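Local coordinates for protein esterase (PDB 5EGN) that probably hydrolyses the lactone ring of N-acyl homoserine lactones, the signals of bacterial quorum sensing, as an esterase of the alpha/beta hydrolase fold, at residues Q101-H106 / I202-L207; V23-F28 / M97-L102. The protein carries 2 engineered substitutions. All coordinates share one frame; numbering follows the deposited sequence.

Both contacts are made by helix 94-105, which packs on the central, mostly parallel sheet of the alpha/beta hydrolase fold, and their centres lie about 11 Å apart. Along the chain, strand 21-25 comes first, then the helix, then the segment leading into strand 206-211. Contact 2 uses the middle of the helix and contact 1 its last turn, with Gln101 and Leu102 common to both. In the sheet, strands 87-92 and 110-116 lie between the two strands concerned, so the helix ties together distant parts of the sequence. Met100 CG and Ile202 CD1, 4.0 Å apart, join the contacts directly. The helix begins within a probable nucleophile elbow, whose residues Leu25 of contact 2 touches.

Contact 1. Residues Q101-H106 / I202-L207; sequences QLNLDH and IQAPTL
Ile202 meets Asn103 and Leu104 with separate branches, and its first torsion (chi1 -57°) decides which goes where: CG2 stands anti to the backbone N and turns to Asn103, while CG1 lies beside that N and reaches Leu104. The closer apolar pair is Leu104 CD1 and Ile202 CG1, at 3.5 Å, and the same methyl of Leu104 is 4.0 Å from Ile202 CD1; the two side chains cross at about a right angle. A beta-branched residue suits the site because two branches fill two directions at once. CG2 of Ile202 packs beside the amide of Asn103, 3.9 Å from its OD1. That oxygen also rests against Ala204 CB, a van der Waals contact that a small methyl can accept. Cutting Ile202 back to alanine is likely to deprive Leu104 CD1 of its neighbour on this side, though Ile195 still touches Leu104, and to open a gap beside the Asn103 amide. Asparagine fits here because its buried NH2 group is satisfied: ND2 donates to Ala99 O, one turn earlier in the helix, and to Asn113 OD1. Beyond Ala204, Thr206 OG1 donates to Ala204 O over 3.0 Å from above the carbonyl plane, a bond within the segment that runs into strand 206-211. The contact thus joins the C-terminal end of helix 94-105 to the entrance of that strand, with Val110 of neighbouring strand 110-116 touching both Asn103 and Ala204.

Contact 2. Residues V23-F28 / M97-L102; sequences VFLHPF and MIAMQL
Leu25 of strand 21-25 points a single methyl at Ile98 and Ala99 of helix 94-105, a strand-to-helix packing in the core of the alpha/beta hydrolase fold. CD1 of Leu25 lies 3.9 Å from Ile98 CG2 and 4.0 Å from Ile98 CB, and the two side chains meet at a slant. The same methyl comes within 4.3 Å of Ala99 CB, where a small residue lets the helix backbone approach the sheet. With CG beside its own backbone N (chi1 -54°) and CD1 extended from CA, Leu25 spans the space between strand and helix; leucine gives the length for this, and beta-branched Ile98 gives a broad flank to receive it. In the next shell, Val75 and His71 of helix 68-81 and the loop residue His53 pack on Ile98. Leu25 itself touches residues of the probable nucleophile elbow, patterned on Gly91, Ser93 and Gly95. His26 begins the loop after strand 21-25, which in this fold commonly contributes to the oxyanion hole, and its ring stacks on that of His53. Strand 87-92 steadies Leu25 through backbone bonding with Val90, while Leu102 N donates to Ile98 O at 2.9 Å, one of the regular bonds of the helix.

Contact 1. Residues Q101-H106 / I202-L207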
loop_
_atom_site.group_PDB
_atom_site.type_symbol
_atom_site.label_atom_id
_atom_site.label_comp_id
_atom_site.label_asym_id
_atom_site.label_seq_id
_atom_site.Cartn_x
_atom_site.Cartn_y
_atom_site.Cartn_z
ATOM N N GLN A 101 -16.160 17.324 8.769
ATOM C CA GLN A 101 -16.009 18.715 8.363
ATOM C C GLN A 101 -16.534 18.910 6.944
ATOM O O GLN A 101 -17.127 19.940 6.620
ATOM C CB GLN A 101 -14.544 19.144 8.449
ATOM C CG GLN A 101 -14.342 20.642 8.438
ATOM C CD GLN A 101 -14.967 21.311 9.641
ATOM O OE1 GLN A 101 -14.643 20.986 10.783
ATOM N NE2 GLN A 101 -15.880 22.240 9.393
ATOM N N LEU A 102 -16.313 17.904 6.104
ATOM C CA LEU A 102 -16.783 17.932 4.726
ATOM C C LEU A 102 -18.308 17.891 4.676
ATOM O O LEU A 102 -18.920 18.521 3.816
ATOM C CB LEU A 102 -16.184 16.766 3.936
ATOM C CG LEU A 102 -16.244 16.821 2.407
ATOM C CD1 LEU A 102 -15.054 16.086 1.818
ATOM C CD2 LEU A 102 -17.538 16.225 1.883
ATOM N N ASN A 103 -18.916 17.147 5.594
ATOM C CA ASN A 103 -20.371 17.126 5.712
ATOM C C ASN A 103 -20.905 18.474 6.177
ATOM O O ASN A 103 -22.008 18.881 5.809
ATOM C CB ASN A 103 -20.824 16.029 6.676
ATOM C CG ASN A 103 -21.037 14.698 5.987
ATOM O OD1 ASN A 103 -22.172 14.275 5.767
ATOM N ND2 ASN A 103 -19.944 14.031 5.636
ATOM N N LEU A 104 -20.109 19.163 6.989
ATOM C CA LEU A 104 -20.488 20.480 7.493
ATOM C C LEU A 104 -20.429 21.560 6.413
ATOM O O LEU A 104 -21.376 22.328 6.246
ATOM C CB LEU A 104 -19.590 20.871 8.670
ATOM C CG LEU A 104 -20.191 20.684 10.064
ATOM C CD1 LEU A 104 -20.873 19.338 10.171
ATOM C CD2 LEU A 104 -19.128 20.829 11.144
ATOM N N ASP A 105 -19.319 21.614 5.682
ATOM C CA ASP A 105 -19.096 22.686 4.714
ATOM C C ASP A 105 -19.566 22.343 3.301
ATOM O O ASP A 105 -19.921 23.234 2.530
ATOM C CB ASP A 105 -17.613 23.059 4.674
ATOM C CG ASP A 105 -17.111 23.597 5.997
ATOM O OD1 ASP A 105 -17.936 24.113 6.780
ATOM O OD2 ASP A 105 -15.893 23.507 6.253
ATOM N N HIS A 106 -19.562 21.059 2.957
ATOM C CA HIS A 106 -19.989 20.641 1.624
ATOM C C HIS A 106 -20.943 19.450 1.665
ATOM O O HIS A 106 -20.599 18.365 1.199
ATOM C CB HIS A 106 -18.772 20.294 0.760
ATOM C CG HIS A 106 -17.741 21.376 0.704
ATOM N ND1 HIS A 106 -16.825 21.584 1.713
ATOM C CD2 HIS A 106 -17.481 22.314 -0.238
ATOM C CE1 HIS A 106 -16.045 22.601 1.396
ATOM N NE2 HIS A 106 -16.422 23.063 0.217
ATOM N N ILE A 202 -25.066 17.151 10.981
ATOM C CA ILE A 202 -24.718 16.090 10.041
ATOM C C ILE A 202 -25.903 15.156 9.879
ATOM O O ILE A 202 -26.292 14.484 10.827
ATOM C CB ILE A 202 -23.498 15.276 10.513
ATOM C CG1 ILE A 202 -22.293 16.189 10.728
ATOM C CG2 ILE A 202 -23.179 14.162 9.522
ATOM C CD1 ILE A 202 -21.058 15.466 11.217
ATOM N N GLN A 203 -26.482 15.104 8.686
ATOM C CA GLN A 203 -27.696 14.319 8.490
ATOM C C GLN A 203 -27.518 13.163 7.516
ATOM O O GLN A 203 -28.350 12.262 7.448
ATOM C CB GLN A 203 -28.825 15.229 8.012
ATOM C CG GLN A 203 -29.127 16.387 8.954
ATOM C CD GLN A 203 -30.035 15.974 10.088
ATOM O OE1 GLN A 203 -30.781 15.000 9.979
ATOM N NE2 GLN A 203 -29.991 16.724 11.181
ATOM N N ALA A 204 -26.423 13.200 6.768
ATOM C CA ALA A 204 -26.130 12.177 5.769
ATOM C C ALA A 204 -25.998 10.801 6.419
ATOM O O ALA A 204 -25.661 10.704 7.602
ATOM C CB ALA A 204 -24.863 12.530 5.007
ATOM N N PRO A 205 -26.284 9.733 5.654
ATOM C CA PRO A 205 -26.129 8.361 6.149
ATOM C C PRO A 205 -24.723 8.098 6.683
ATOM O O PRO A 205 -23.753 8.184 5.933
ATOM C CB PRO A 205 -26.411 7.511 4.910
ATOM C CG PRO A 205 -27.309 8.348 4.083
ATOM C CD PRO A 205 -26.849 9.763 4.293
ATOM N N THR A 206 -24.625 7.777 7.969
ATOM C CA THR A 206 -23.328 7.627 8.614
ATOM C C THR A 206 -23.199 6.307 9.365
ATOM O O THR A 206 -24.023 5.983 10.219
ATOM C CB THR A 206 -23.060 8.785 9.595
ATOM O OG1 THR A 206 -23.036 10.026 8.881
ATOM C CG2 THR A 206 -21.731 8.589 10.302
ATOM N N LEU A 207 -22.160 5.550 9.029
ATOM C CA LEU A 207 -21.824 4.334 9.757
ATOM C C LEU A 207 -20.531 4.541 10.536
ATOM O O LEU A 207 -19.454 4.636 9.951
ATOM C CB LEU A 207 -21.686 3.147 8.801
ATOM C CG LEU A 207 -21.223 1.823 9.414
ATOM C CD1 LEU A 207 -22.149 1.393 10.540
ATOM C CD2 LEU A 207 -21.135 0.741 8.349
#

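Contact 2. Residues V23-F28 / M97-L102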
loop_
_atom_site.group_PDB
_atom_site.type_symbol
_atom_site.label_atom_id
_atom_site.label_comp_id
_atom_site.label_asym_id
_atom_site.label_seq_id
_atom_site.Cartn_x
_atom_site.Cartn_y
_atom_site.Cartn_z
ATOM N N VAL A 23 -14.242 7.670 -1.378
ATOM C CA VAL A 23 -13.032 8.399 -1.020
ATOM C C VAL A 23 -12.417 7.904 0.288
ATOM O O VAL A 23 -13.041 7.976 1.348
ATOM C CB VAL A 23 -13.301 9.909 -0.908
ATOM C CG1 VAL A 23 -12.046 10.634 -0.470
ATOM C CG2 VAL A 23 -13.792 10.454 -2.242
ATOM N N PHE A 24 -11.186 7.405 0.202
ATOM C CA PHE A 24 -10.453 6.923 1.364
ATOM C C PHE A 24 -9.484 7.977 1.904
ATOM O O PHE A 24 -8.594 8.493 1.184
ATOM C CB PHE A 24 -9.697 5.632 1.033
ATOM C CG PHE A 24 -10.588 4.483 0.644
ATOM C CD1 PHE A 24 -10.859 4.223 -0.689
ATOM C CD2 PHE A 24 -11.150 3.660 1.610
ATOM C CE1 PHE A 24 -11.672 3.166 -1.053
ATOM C CE2 PHE A 24 -11.962 2.600 1.251
ATOM C CZ PHE A 24 -12.223 2.355 -0.082
ATOM N N LEU A 25 -9.694 8.279 3.184
ATOM C CA LEU A 25 -8.953 9.282 3.931
ATOM C C LEU A 25 -8.174 8.611 5.051
ATOM O O LEU A 25 -8.760 8.159 6.036
ATOM C CB LEU A 25 -9.911 10.324 4.506
ATOM C CG LEU A 25 -10.844 10.978 3.492
ATOM C CD1 LEU A 25 -11.810 11.948 4.157
ATOM C CD2 LEU A 25 -10.002 11.679 2.449
ATOM N N HIS A 26 -6.855 8.557 4.901
ATOM C CA HIS A 26 -5.987 7.827 5.822
ATOM C C HIS A 26 -5.885 8.487 7.201
ATOM O O HIS A 26 -6.132 9.684 7.333
ATOM C CB HIS A 26 -4.590 7.687 5.211
ATOM C CG HIS A 26 -3.822 8.971 5.163
ATOM N ND1 HIS A 26 -3.133 9.469 6.248
ATOM C CD2 HIS A 26 -3.639 9.861 4.160
ATOM C CE1 HIS A 26 -2.559 10.611 5.916
ATOM N NE2 HIS A 26 -2.849 10.871 4.655
ATOM N N PRO A 27 -5.508 7.707 8.232
ATOM C CA PRO A 27 -5.307 8.270 9.574
ATOM C C PRO A 27 -4.062 9.148 9.678
ATOM O O PRO A 27 -3.262 9.214 8.745
ATOM C CB PRO A 27 -5.163 7.026 10.457
ATOM C CG PRO A 27 -4.654 5.982 9.542
ATOM C CD PRO A 27 -5.342 6.243 8.231
ATOM N N PHE A 28 -3.913 9.808 10.820
ATOM C CA PHE A 28 -2.819 10.742 11.060
ATOM C C PHE A 28 -1.460 10.040 11.039
ATOM O O PHE A 28 -1.337 8.900 11.487
ATOM C CB PHE A 28 -3.041 11.457 12.398
ATOM C CG PHE A 28 -2.227 12.707 12.568
ATOM C CD1 PHE A 28 -2.222 13.690 11.592
ATOM C CD2 PHE A 28 -1.490 12.912 13.722
ATOM C CE1 PHE A 28 -1.477 14.845 11.759
ATOM C CE2 PHE A 28 -0.746 14.063 13.894
ATOM C CZ PHE A 28 -0.740 15.031 12.910
ATOM N N MET A 97 -12.512 12.962 10.884
ATOM C CA MET A 97 -12.650 14.390 11.145
ATOM C C MET A 97 -12.852 15.157 9.846
ATOM O O MET A 97 -13.750 15.994 9.735
ATOM C CB MET A 97 -11.420 14.933 11.874
ATOM C CG MET A 97 -11.097 14.242 13.179
ATOM S SD MET A 97 -9.717 15.034 14.024
ATOM C CE MET A 97 -9.521 13.942 15.425
ATOM N N ILE A 98 -12.004 14.858 8.867
ATOM C CA ILE A 98 -12.052 15.502 7.560
ATOM C C ILE A 98 -13.395 15.258 6.878
ATOM O O ILE A 98 -13.987 16.175 6.307
ATOM C CB ILE A 98 -10.909 15.003 6.652
ATOM C CG1 ILE A 98 -9.554 15.394 7.245
ATOM C CG2 ILE A 98 -11.046 15.573 5.252
ATOM C CD1 ILE A 98 -8.374 14.741 6.561
ATOM N N ALA A 99 -13.874 14.020 6.953
ATOM C CA ALA A 99 -15.163 13.662 6.370
ATOM C C ALA A 99 -16.318 14.415 7.035
ATOM O O ALA A 99 -17.230 14.890 6.357
ATOM C CB ALA A 99 -15.387 12.159 6.470
ATOM N N MET A 100 -16.275 14.521 8.360
ATOM C CA MET A 100 -17.323 15.221 9.103
ATOM C C MET A 100 -17.341 16.714 8.767
ATOM O O MET A 100 -18.404 17.295 8.507
ATOM C CB MET A 100 -17.143 15.013 10.609
ATOM C CG MET A 100 -17.539 13.620 11.085
ATOM S SD MET A 100 -17.520 13.407 12.878
ATOM C CE MET A 100 -15.763 13.257 13.192
ATOM N N GLN A 101 -16.160 17.324 8.769
ATOM C CA GLN A 101 -16.009 18.715 8.363
ATOM C C GLN A 101 -16.534 18.910 6.944
ATOM O O GLN A 101 -17.127 19.940 6.620
ATOM C CB GLN A 101 -14.544 19.144 8.449
ATOM C CG GLN A 101 -14.342 20.642 8.438
ATOM C CD GLN A 101 -14.967 21.311 9.641
ATOM O OE1 GLN A 101 -14.643 20.986 10.783
ATOM N NE2 GLN A 101 -15.880 22.240 9.393
ATOM N N LEU A 102 -16.313 17.904 6.104
ATOM C CA LEU A 102 -16.783 17.932 4.726
ATOM C C LEU A 102 -18.308 17.891 4.676
ATOM O O LEU A 102 -18.920 18.521 3.816
ATOM C CB LEU A 102 -16.184 16.766 3.936
ATOM C CG LEU A 102 -16.244 16.821 2.407
ATOM C CD1 LEU A 102 -15.054 16.086 1.818
ATOM C CD2 LEU A 102 -17.538 16.225 1.883
#